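Local structure of tyrosine--tRNA ligase (Pyrococcus horikoshii, 2CYC) at residues Q35-F40 with A174-Q179; D265-I270 with Y346-L351; G228-P233 with A248-S253. The protein probably catalyses the ATP-dependent activation of L-tyrosine to tyrosyl-adenylate and the transfer of the tyrosyl group to tRNA(Tyr), as a homodimeric class I synthetase. One frame throughout, in Å; residues are numbered along the deposited sequence.

Contact 1. Residues Q35-F40 with A174-Q179; sequences QHYIGF and ADIFYQ. With TYR (tyrosine), chain C.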
loop_
_atom_site.group_PDB
_atom_site.type_symbol
_atom_site.label_atom_id
_atom_site.label_comp_id
_atom_site.label_asym_id
_atom_site.label_seq_id
_atom_site.Cartn_x
_atom_site.Cartn_y
_atom_site.Cartn_z
ATOM N N GLN A 35 -8.682 -3.357 -24.880
ATOM C CA GLN A 35 -7.912 -4.344 -24.157
ATOM C C GLN A 35 -8.734 -4.815 -22.976
ATOM O O GLN A 35 -9.091 -4.034 -22.094
ATOM C CB GLN A 35 -6.591 -3.748 -23.662
ATOM C CG GLN A 35 -5.808 -4.669 -22.738
ATOM C CD GLN A 35 -5.219 -5.863 -23.463
ATOM O OE1 GLN A 35 -5.625 -7.020 -23.256
ATOM N NE2 GLN A 35 -4.257 -5.589 -24.323
ATOM N N HIS A 36 -9.042 -6.100 -22.976
ATOM C CA HIS A 36 -9.803 -6.690 -21.901
ATOM C C HIS A 36 -8.856 -7.433 -20.973
ATOM O O HIS A 36 -7.679 -7.636 -21.282
ATOM C CB HIS A 36 -10.845 -7.679 -22.469
ATOM C CG HIS A 36 -11.112 -8.866 -21.588
ATOM N ND1 HIS A 36 -10.173 -9.851 -21.363
ATOM C CD2 HIS A 36 -12.213 -9.232 -20.887
ATOM C CE1 HIS A 36 -10.686 -10.775 -20.567
ATOM N NE2 HIS A 36 -11.923 -10.425 -20.264
ATOM N N TYR A 37 -9.404 -7.812 -19.828
ATOM C CA TYR A 37 -8.722 -8.625 -18.855
ATOM C C TYR A 37 -9.729 -9.033 -17.796
ATOM O O TYR A 37 -10.774 -8.397 -17.621
ATOM C CB TYR A 37 -7.544 -7.874 -18.210
ATOM C CG TYR A 37 -7.744 -7.428 -16.767
ATOM C CD1 TYR A 37 -6.841 -7.811 -15.763
ATOM C CD2 TYR A 37 -8.787 -6.560 -16.417
ATOM C CE1 TYR A 37 -6.966 -7.327 -14.453
ATOM C CE2 TYR A 37 -8.926 -6.073 -15.110
ATOM C CZ TYR A 37 -8.009 -6.452 -14.140
ATOM O OH TYR A 37 -8.105 -5.906 -12.884
ATOM N N ILE A 38 -9.415 -10.127 -17.124
ATOM C CA ILE A 38 -10.196 -10.607 -16.001
ATOM C C ILE A 38 -9.159 -11.332 -15.152
ATOM O O ILE A 38 -8.413 -12.193 -15.642
ATOM C CB ILE A 38 -11.409 -11.532 -16.405
ATOM C CG1 ILE A 38 -12.074 -12.056 -15.125
ATOM C CG2 ILE A 38 -10.974 -12.683 -17.318
ATOM C CD1 ILE A 38 -13.465 -12.671 -15.338
ATOM N N GLY A 39 -9.070 -10.925 -13.893
ATOM C CA GLY A 39 -8.101 -11.517 -12.994
ATOM C C GLY A 39 -8.702 -12.583 -12.105
ATOM O O GLY A 39 -9.893 -12.559 -11.790
ATOM N N PHE A 40 -7.872 -13.532 -11.695
ATOM C CA PHE A 40 -8.346 -14.599 -10.834
ATOM C C PHE A 40 -7.335 -14.880 -9.751
ATOM O O PHE A 40 -6.124 -14.868 -9.986
ATOM C CB PHE A 40 -8.527 -15.911 -11.600
ATOM C CG PHE A 40 -9.424 -15.819 -12.784
ATOM C CD1 PHE A 40 -8.912 -15.482 -14.036
ATOM C CD2 PHE A 40 -10.780 -16.098 -12.662
ATOM C CE1 PHE A 40 -9.739 -15.435 -15.147
ATOM C CE2 PHE A 40 -11.615 -16.052 -13.772
ATOM C CZ PHE A 40 -11.090 -15.720 -15.014
ATOM N N ALA A 174 -4.969 -0.674 -9.955
ATOM C CA ALA A 174 -3.724 -0.385 -10.674
ATOM C C ALA A 174 -3.493 -1.382 -11.813
ATOM O O ALA A 174 -3.003 -1.016 -12.886
ATOM C CB ALA A 174 -2.532 -0.407 -9.696
ATOM N N ASP A 175 -3.854 -2.640 -11.578
ATOM C CA ASP A 175 -3.706 -3.670 -12.597
ATOM C C ASP A 175 -4.431 -3.248 -13.866
ATOM O O ASP A 175 -3.989 -3.548 -14.979
ATOM C CB ASP A 175 -4.313 -5.001 -12.136
ATOM C CG ASP A 175 -3.572 -5.614 -10.976
ATOM O OD1 ASP A 175 -2.379 -5.295 -10.794
ATOM O OD2 ASP A 175 -4.184 -6.429 -10.262
ATOM N N ILE A 176 -5.561 -2.570 -13.690
ATOM C CA ILE A 176 -6.344 -2.129 -14.829
ATOM C C ILE A 176 -5.620 -1.055 -15.637
ATOM O O ILE A 176 -5.427 -1.188 -16.850
ATOM C CB ILE A 176 -7.738 -1.590 -14.374
ATOM C CG1 ILE A 176 -8.612 -2.764 -13.908
ATOM C CG2 ILE A 176 -8.406 -0.811 -15.516
ATOM C CD1 ILE A 176 -9.893 -2.361 -13.190
ATOM N N PHE A 177 -5.198 0.003 -14.963
ATOM C CA PHE A 177 -4.540 1.095 -15.663
ATOM C C PHE A 177 -3.156 0.777 -16.184
ATOM O O PHE A 177 -2.792 1.219 -17.268
ATOM C CB PHE A 177 -4.542 2.331 -14.768
ATOM C CG PHE A 177 -5.923 2.849 -14.514
ATOM C CD1 PHE A 177 -6.609 3.548 -15.513
ATOM C CD2 PHE A 177 -6.588 2.542 -13.333
ATOM C CE1 PHE A 177 -7.944 3.925 -15.339
ATOM C CE2 PHE A 177 -7.928 2.913 -13.147
ATOM C CZ PHE A 177 -8.607 3.604 -14.155
ATOM N N TYR A 178 -2.398 -0.021 -15.440
ATOM C CA TYR A 178 -1.056 -0.368 -15.875
ATOM C C TYR A 178 -1.052 -1.172 -17.177
ATOM O O TYR A 178 -0.156 -1.013 -18.001
ATOM C CB TYR A 178 -0.330 -1.168 -14.801
ATOM C CG TYR A 178 1.148 -1.269 -15.072
ATOM C CD1 TYR A 178 1.999 -0.201 -14.783
ATOM C CD2 TYR A 178 1.696 -2.420 -15.633
ATOM C CE1 TYR A 178 3.359 -0.281 -15.040
ATOM C CE2 TYR A 178 3.050 -2.512 -15.896
ATOM C CZ TYR A 178 3.875 -1.439 -15.591
ATOM O OH TYR A 178 5.222 -1.538 -15.808
ATOM N N GLN A 179 -2.046 -2.038 -17.360
ATOM C CA GLN A 179 -2.134 -2.850 -18.574
ATOM C C GLN A 179 -2.956 -2.162 -19.676
ATOM O O GLN A 179 -3.183 -2.748 -20.733
ATOM C CB GLN A 179 -2.762 -4.215 -18.251
ATOM C CG GLN A 179 -2.074 -4.976 -17.112
ATOM C CD GLN A 179 -2.761 -6.290 -16.784
ATOM O OE1 GLN A 179 -2.486 -7.333 -17.397
ATOM N NE2 GLN A 179 -3.673 -6.247 -15.820
HETATM N N TYR C . -10.211 -10.011 -6.695
HETATM C CA TYR C . -10.381 -11.059 -7.747
HETATM C C TYR C . -11.060 -12.296 -7.162
HETATM O O TYR C . -11.216 -12.356 -5.923
HETATM C CB TYR C . -9.015 -11.442 -8.337
HETATM C CG TYR C . -8.333 -10.305 -9.074
HETATM C CD1 TYR C . -8.925 -9.717 -10.192
HETATM C CD2 TYR C . -7.093 -9.816 -8.654
HETATM C CE1 TYR C . -8.297 -8.660 -10.874
HETATM C CE2 TYR C . -6.457 -8.775 -9.328
HETATM C CZ TYR C . -7.062 -8.197 -10.432
HETATM O OH TYR C . -6.429 -7.154 -11.087
HETATM O OXT TYR C . -11.422 -13.193 -7.949
#
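Y37 on strand 36-40 faces D175, I176 and Q179 of helix 164-178 in the tyrosine pocket of the class I (HUP-type) Rossmann catalytic domain. Polar contacts converge on the phenol of the bound tyrosine. The OH of the bound tyrosine donates a very short hydrogen bond to D175 OD2, 2.5 Å. The hydroxyl of Y37 is also hydrogen-bonded to the ligand OH, at 2.8 Å between the two OH atoms. The ligand oxygen lies at the edge of the Y37 ring, near its plane. D175, a tyrosine-binding residue, has its other oxygen, OD1, hydrogen-bonded to Y130. Y168, Q172 and Q190 also hydrogen-bond the ligand. G39 O comes within 3.4 Å of ligand CD1.

The apolar contact is between Y37 and I176, whose side chains cross at about a right angle. I176 CG1 comes within 3.5 Å of Y37 CE2. With CG1 anti to the carbonyl carbon (chi1 -71°), I176 sets that carbon against the Y37 phenol, 3.3 Å from Y37 OH.

Q179 also crosses Y37, its amide plane 85° from the Y37 ring. R69 holds Q179 OE1. Q179 NE2 lies 3.5 Å from Y37 CD1. The same Q179 NE2 donates to D175 O at 2.8 Å, from above the carbonyl plane.

Contact 2. Residues D265-I270 with Y346-L351; sequences DSPEEI and YLINLL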
loop_
_atom_site.group_PDB
_atom_site.type_symbol
_atom_site.label_atom_id
_atom_site.label_comp_id
_atom_site.label_asym_id
_atom_site.label_seq_id
_atom_site.Cartn_x
_atom_site.Cartn_y
_atom_site.Cartn_z
ATOM N N ASP A 265 -14.742 -32.539 -13.252
ATOM C CA ASP A 265 -15.419 -33.566 -12.449
ATOM C C ASP A 265 -15.818 -34.746 -13.353
ATOM O O ASP A 265 -16.218 -34.555 -14.505
ATOM C CB ASP A 265 -16.677 -33.001 -11.776
ATOM C CG ASP A 265 -16.377 -32.288 -10.462
ATOM O OD1 ASP A 265 -15.249 -32.440 -9.938
ATOM O OD2 ASP A 265 -17.281 -31.589 -9.946
ATOM N N SER A 266 -15.712 -35.966 -12.836
ATOM C CA SER A 266 -16.056 -37.144 -13.630
ATOM C C SER A 266 -17.557 -37.178 -13.913
ATOM O O SER A 266 -18.339 -36.470 -13.266
ATOM C CB SER A 266 -15.661 -38.419 -12.886
ATOM O OG SER A 266 -16.524 -38.637 -11.778
ATOM N N PRO A 267 -17.981 -38.003 -14.887
ATOM C CA PRO A 267 -19.409 -38.085 -15.206
ATOM C C PRO A 267 -20.209 -38.473 -13.965
ATOM O O PRO A 267 -21.273 -37.920 -13.711
ATOM C CB PRO A 267 -19.461 -39.159 -16.290
ATOM C CG PRO A 267 -18.132 -38.980 -16.993
ATOM C CD PRO A 267 -17.183 -38.816 -15.827
ATOM N N GLU A 268 -19.681 -39.416 -13.189
ATOM C CA GLU A 268 -20.365 -39.862 -11.979
ATOM C C GLU A 268 -20.450 -38.785 -10.900
ATOM O O GLU A 268 -21.473 -38.658 -10.228
ATOM C CB GLU A 268 -19.688 -41.113 -11.405
ATOM C CG GLU A 268 -20.242 -41.530 -10.043
ATOM C CD GLU A 268 -21.764 -41.706 -10.037
ATOM O OE1 GLU A 268 -22.329 -41.925 -8.944
ATOM O OE2 GLU A 268 -22.396 -41.631 -11.115
ATOM N N GLU A 269 -19.374 -38.021 -10.715
ATOM C CA GLU A 269 -19.393 -36.956 -9.717
ATOM C C GLU A 269 -20.452 -35.935 -10.122
ATOM O O GLU A 269 -21.194 -35.429 -9.285
ATOM C CB GLU A 269 -18.027 -36.273 -9.622
ATOM C CG GLU A 269 -16.931 -37.174 -9.088
ATOM C CD GLU A 269 -15.571 -36.511 -9.130
ATOM O OE1 GLU A 269 -15.116 -36.152 -10.239
ATOM O OE2 GLU A 269 -14.958 -36.344 -8.054
ATOM N N ILE A 270 -20.534 -35.646 -11.415
ATOM C CA ILE A 270 -21.527 -34.683 -11.875
ATOM C C ILE A 270 -22.951 -35.181 -11.626
ATOM O O ILE A 270 -23.789 -34.432 -11.125
ATOM C CB ILE A 270 -21.346 -34.346 -13.373
ATOM C CG1 ILE A 270 -20.045 -33.558 -13.566
ATOM C CG2 ILE A 270 -22.540 -33.520 -13.876
ATOM C CD1 ILE A 270 -19.703 -33.246 -15.030
ATOM N N TYR A 346 -26.186 -32.959 -19.919
ATOM C CA TYR A 346 -25.757 -31.815 -20.722
ATOM C C TYR A 346 -24.349 -31.384 -20.267
ATOM O O TYR A 346 -23.458 -31.145 -21.079
ATOM C CB TYR A 346 -26.722 -30.639 -20.534
ATOM C CG TYR A 346 -26.248 -29.371 -21.215
ATOM C CD1 TYR A 346 -26.668 -29.042 -22.507
ATOM C CD2 TYR A 346 -25.339 -28.526 -20.585
ATOM C CE1 TYR A 346 -26.188 -27.900 -23.152
ATOM C CE2 TYR A 346 -24.852 -27.386 -21.218
ATOM C CZ TYR A 346 -25.274 -27.079 -22.494
ATOM O OH TYR A 346 -24.767 -25.954 -23.105
ATOM N N LEU A 347 -24.165 -31.277 -18.955
ATOM C CA LEU A 347 -22.876 -30.873 -18.381
ATOM C C LEU A 347 -21.777 -31.906 -18.675
ATOM O O LEU A 347 -20.636 -31.556 -18.996
ATOM C CB LEU A 347 -23.038 -30.685 -16.871
ATOM C CG LEU A 347 -23.075 -29.276 -16.266
ATOM C CD1 LEU A 347 -23.642 -28.282 -17.227
ATOM C CD2 LEU A 347 -23.869 -29.305 -14.970
ATOM N N ILE A 348 -22.127 -33.182 -18.575
ATOM C CA ILE A 348 -21.167 -34.245 -18.833
ATOM C C ILE A 348 -20.644 -34.146 -20.260
ATOM O O ILE A 348 -19.440 -34.273 -20.508
ATOM C CB ILE A 348 -21.814 -35.627 -18.615
ATOM C CG1 ILE A 348 -22.028 -35.856 -17.119
ATOM C CG2 ILE A 348 -20.949 -36.725 -19.234
ATOM C CD1 ILE A 348 -22.821 -37.125 -16.803
ATOM N N ASN A 349 -21.549 -33.894 -21.199
ATOM C CA ASN A 349 -21.156 -33.793 -22.595
ATOM C C ASN A 349 -20.431 -32.503 -22.897
ATOM O O ASN A 349 -19.451 -32.495 -23.646
ATOM C CB ASN A 349 -22.376 -33.949 -23.506
ATOM C CG ASN A 349 -22.935 -35.358 -23.470
ATOM O OD1 ASN A 349 -22.181 -36.334 -23.546
ATOM N ND2 ASN A 349 -24.254 -35.480 -23.355
ATOM N N LEU A 350 -20.902 -31.412 -22.316
ATOM C CA LEU A 350 -20.259 -30.124 -22.544
ATOM C C LEU A 350 -18.796 -30.150 -22.117
ATOM O O LEU A 350 -17.919 -29.656 -22.826
ATOM C CB LEU A 350 -20.966 -29.020 -21.747
ATOM C CG LEU A 350 -20.303 -27.638 -21.795
ATOM C CD1 LEU A 350 -20.344 -27.116 -23.228
ATOM C CD2 LEU A 350 -21.025 -26.667 -20.855
ATOM N N LEU A 351 -18.544 -30.739 -20.956
ATOM C CA LEU A 351 -17.207 -30.771 -20.375
ATOM C C LEU A 351 -16.274 -31.903 -20.801
ATOM O O LEU A 351 -15.117 -31.952 -20.360
ATOM C CB LEU A 351 -17.332 -30.773 -18.842
ATOM C CG LEU A 351 -18.148 -29.622 -18.220
ATOM C CD1 LEU A 351 -18.420 -29.921 -16.745
ATOM C CD2 LEU A 351 -17.399 -28.285 -18.376
#
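I270 and P267, in the first turn of helix 267-276, pack on I348, L347 and L351 at the end of helix 336-350. The contact is a helix-helix interface of aliphatic side chains, with no hydrogen bond between the two segments. I270 and I348 have nearly the same conformation. In I270, CG1 is anti to the carbonyl carbon and CG2 anti to the backbone N (chi1 -68°). The two side chains slide past each other in opposite directions, and I270 CG2 rests 4.0 Å from I348 CG1.

Both branches of I270 touch I348; beyond it, CG2 meets L347 and CD1 meets L351. I270 CG2 is 4.2 Å from L347 CB. I270 CD1, extended by chi2 of 176°, reaches L351 CD1 at 4.0 Å. I348 in turn lies against P267. Its CG2 and CD1 both approach the CB of the proline ring, and I348 CD1 is 3.5 Å from P267 O. Outside the pair, L48 of helix 48-63 packs against L347 and L351, while W292 of helix 288-297 also touches L347.

The helix that carries P267 and I270 starts with a capping box. S266 is the N-cap, and its OG accepts from E269 N at 3.1 Å. In return S266 N donates an almost straight bond (170°) to E269 OE1, 2.7 Å long, using the anti lone pair of that oxygen.

Contact 3. Residues G228-P233 with A248-S253; sequences GLQEPP and AQMKMS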
loop_
_atom_site.group_PDB
_atom_site.type_symbol
_atom_site.label_atom_id
_atom_site.label_comp_id
_atom_site.label_asym_id
_atom_site.label_seq_id
_atom_site.Cartn_x
_atom_site.Cartn_y
_atom_site.Cartn_z
ATOM N N GLY A 228 -24.197 -21.897 -5.856
ATOM C CA GLY A 228 -23.731 -23.225 -5.510
ATOM C C GLY A 228 -24.996 -24.082 -5.496
ATOM O O GLY A 228 -26.097 -23.543 -5.454
ATOM N N LEU A 229 -24.857 -25.404 -5.517
ATOM C CA LEU A 229 -26.022 -26.288 -5.545
ATOM C C LEU A 229 -26.647 -26.601 -4.185
ATOM O O LEU A 229 -27.707 -27.221 -4.125
ATOM C CB LEU A 229 -25.648 -27.597 -6.241
ATOM C CG LEU A 229 -25.158 -27.436 -7.685
ATOM C CD1 LEU A 229 -24.628 -28.760 -8.218
ATOM C CD2 LEU A 229 -26.294 -26.914 -8.550
ATOM N N GLN A 230 -26.007 -26.160 -3.104
ATOM C CA GLN A 230 -26.500 -26.432 -1.752
ATOM C C GLN A 230 -27.789 -25.697 -1.383
ATOM O O GLN A 230 -28.072 -24.617 -1.907
ATOM C CB GLN A 230 -25.415 -26.101 -0.715
ATOM C CG GLN A 230 -25.178 -24.602 -0.464
ATOM C CD GLN A 230 -24.373 -23.923 -1.564
ATOM O OE1 GLN A 230 -23.634 -24.577 -2.311
ATOM N NE2 GLN A 230 -24.493 -22.603 -1.652
ATOM N N GLU A 231 -28.572 -26.282 -0.476
ATOM C CA GLU A 231 -29.809 -25.640 -0.052
ATOM C C GLU A 231 -29.449 -24.444 0.819
ATOM O O GLU A 231 -28.430 -24.456 1.509
ATOM C CB GLU A 231 -30.710 -26.610 0.726
ATOM C CG GLU A 231 -30.170 -27.064 2.070
ATOM C CD GLU A 231 -31.241 -27.048 3.158
ATOM O OE1 GLU A 231 -32.352 -27.577 2.922
ATOM O OE2 GLU A 231 -30.966 -26.508 4.252
ATOM N N PRO A 232 -30.280 -23.392 0.793
ATOM C CA PRO A 232 -30.063 -22.167 1.572
ATOM C C PRO A 232 -30.004 -22.422 3.077
ATOM O O PRO A 232 -30.547 -23.410 3.568
ATOM C CB PRO A 232 -31.264 -21.299 1.204
ATOM C CG PRO A 232 -31.734 -21.865 -0.109
ATOM C CD PRO A 232 -31.564 -23.332 0.079
ATOM N N PRO A 233 -29.354 -21.518 3.825
ATOM C CA PRO A 233 -29.225 -21.641 5.281
ATOM C C PRO A 233 -30.584 -21.457 5.949
ATOM O O PRO A 233 -30.789 -21.849 7.098
ATOM C CB PRO A 233 -28.264 -20.509 5.632
ATOM C CG PRO A 233 -28.677 -19.443 4.655
ATOM C CD PRO A 233 -28.806 -20.230 3.358
ATOM N N ALA A 248 -25.612 -13.936 -2.275
ATOM C CA ALA A 248 -24.208 -13.559 -2.141
ATOM C C ALA A 248 -23.462 -14.619 -1.340
ATOM O O ALA A 248 -22.306 -14.934 -1.621
ATOM C CB ALA A 248 -24.091 -12.204 -1.448
ATOM N N GLN A 249 -24.133 -15.173 -0.337
ATOM C CA GLN A 249 -23.539 -16.201 0.510
ATOM C C GLN A 249 -23.492 -17.571 -0.163
ATOM O O GLN A 249 -22.573 -18.361 0.076
ATOM C CB GLN A 249 -24.333 -16.325 1.809
ATOM C CG GLN A 249 -24.268 -15.099 2.708
ATOM C CD GLN A 249 -25.352 -15.110 3.771
ATOM O OE1 GLN A 249 -25.595 -16.133 4.413
ATOM N NE2 GLN A 249 -26.006 -13.969 3.966
ATOM N N MET A 250 -24.487 -17.841 -1.002
ATOM C CA MET A 250 -24.603 -19.130 -1.671
ATOM C C MET A 250 -23.859 -19.286 -3.001
ATOM O O MET A 250 -23.849 -20.384 -3.575
ATOM C CB MET A 250 -26.088 -19.460 -1.864
ATOM C CG MET A 250 -26.875 -19.545 -0.551
ATOM S SD MET A 250 -26.294 -20.884 0.518
ATOM C CE MET A 250 -25.068 -20.041 1.527
ATOM N N LYS A 251 -23.231 -18.215 -3.489
ATOM C CA LYS A 251 -22.500 -18.295 -4.756
ATOM C C LYS A 251 -21.465 -19.428 -4.689
ATOM O O LYS A 251 -20.817 -19.639 -3.661
ATOM C CB LYS A 251 -21.820 -16.956 -5.076
ATOM C CG LYS A 251 -20.735 -16.527 -4.107
ATOM C CD LYS A 251 -20.319 -15.088 -4.384
ATOM C CE LYS A 251 -19.178 -14.642 -3.488
ATOM N NZ LYS A 251 -18.981 -13.165 -3.561
ATOM N N MET A 252 -21.331 -20.157 -5.793
ATOM C CA MET A 252 -20.424 -21.295 -5.875
ATOM C C MET A 252 -18.989 -21.093 -5.380
ATOM O O MET A 252 -18.365 -22.047 -4.905
ATOM C CB MET A 252 -20.411 -21.831 -7.304
ATOM C CG MET A 252 -19.570 -23.084 -7.489
ATOM S SD MET A 252 -20.365 -24.245 -8.625
ATOM C CE MET A 252 -20.521 -23.191 -10.083
ATOM N N SER A 253 -18.450 -19.882 -5.487
ATOM C CA SER A 253 -17.083 -19.644 -5.006
ATOM C C SER A 253 -16.955 -19.849 -3.499
ATOM O O SER A 253 -15.853 -20.003 -2.978
ATOM C CB SER A 253 -16.611 -18.229 -5.357
ATOM O OG SER A 253 -16.126 -18.186 -6.684
#
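Q230 and M250 cross obliquely, and the amide of Q230 meets both the carbonyl and the sulfur of M250. Q230 CG sits between the backbone N and the carbonyl carbon (chi1 74°), and the chain bends at chi2. Q230 NE2 donates to M250 O at 3.0 Å, with that oxygen close to the plane of the amide. A second, weak bond runs from Q230 NE2 to M250 SD, 3.3 Å long and nearly straight at 174°. The other amide atom, Q230 OE1, is hydrogen-bonded to S255 OG. The amide is therefore fixed at both ends, and its orientation is set.

In M250 the bend at chi2 (-63°) turns SD toward the prolines of the loop. There P233 and M250 reach toward each other tip to tip, with P233 CD 3.8 Å from M250 SD. The CA of P232 is also near the sulfur, and Y286 touches both P232 and M250.

M250 O takes a second hydrogen bond, from G228 N at 2.8 Å. Two donors from 228-233 thus grip one carbonyl at the end of helix 240-250. G228 also lies against M252, with G228 CA 4.0 Å from M252 CB.

K251 leaves helical geometry just after M250. Its side chain starts away from the loop, and its NZ forms a salt bridge with D189. The residues K251, M252 and S253 open the KMSKS motif, one of the two class I signature motifs. The loop 228-233 braces the helix end from which this motif starts, and S255, bound by Q230, closes the same motif.

How the contacts relate
Along the chain contact 1 comes first, then contact 3, then contact 2. Contact 1 joins the parallel part of the mixed sheet to helix 164-178. In contact 3, loop 228-233 follows strand 214-223 of that sheet and meets the C-terminal end of helix 240-250. Contact 2 begins with the next helix, 267-276. The centres of contacts 1 and 3 are about 28 Å apart, those of 2 and 3 about 20 Å, and those of 1 and 2 about 32 Å. None touches another. Helix 288-297 flanks both contacts 2 and 3, through W292. Contact 1 holds part of the tyrosine site and contact 3 the start of KMSKS, while contact 2 packs helices away from both.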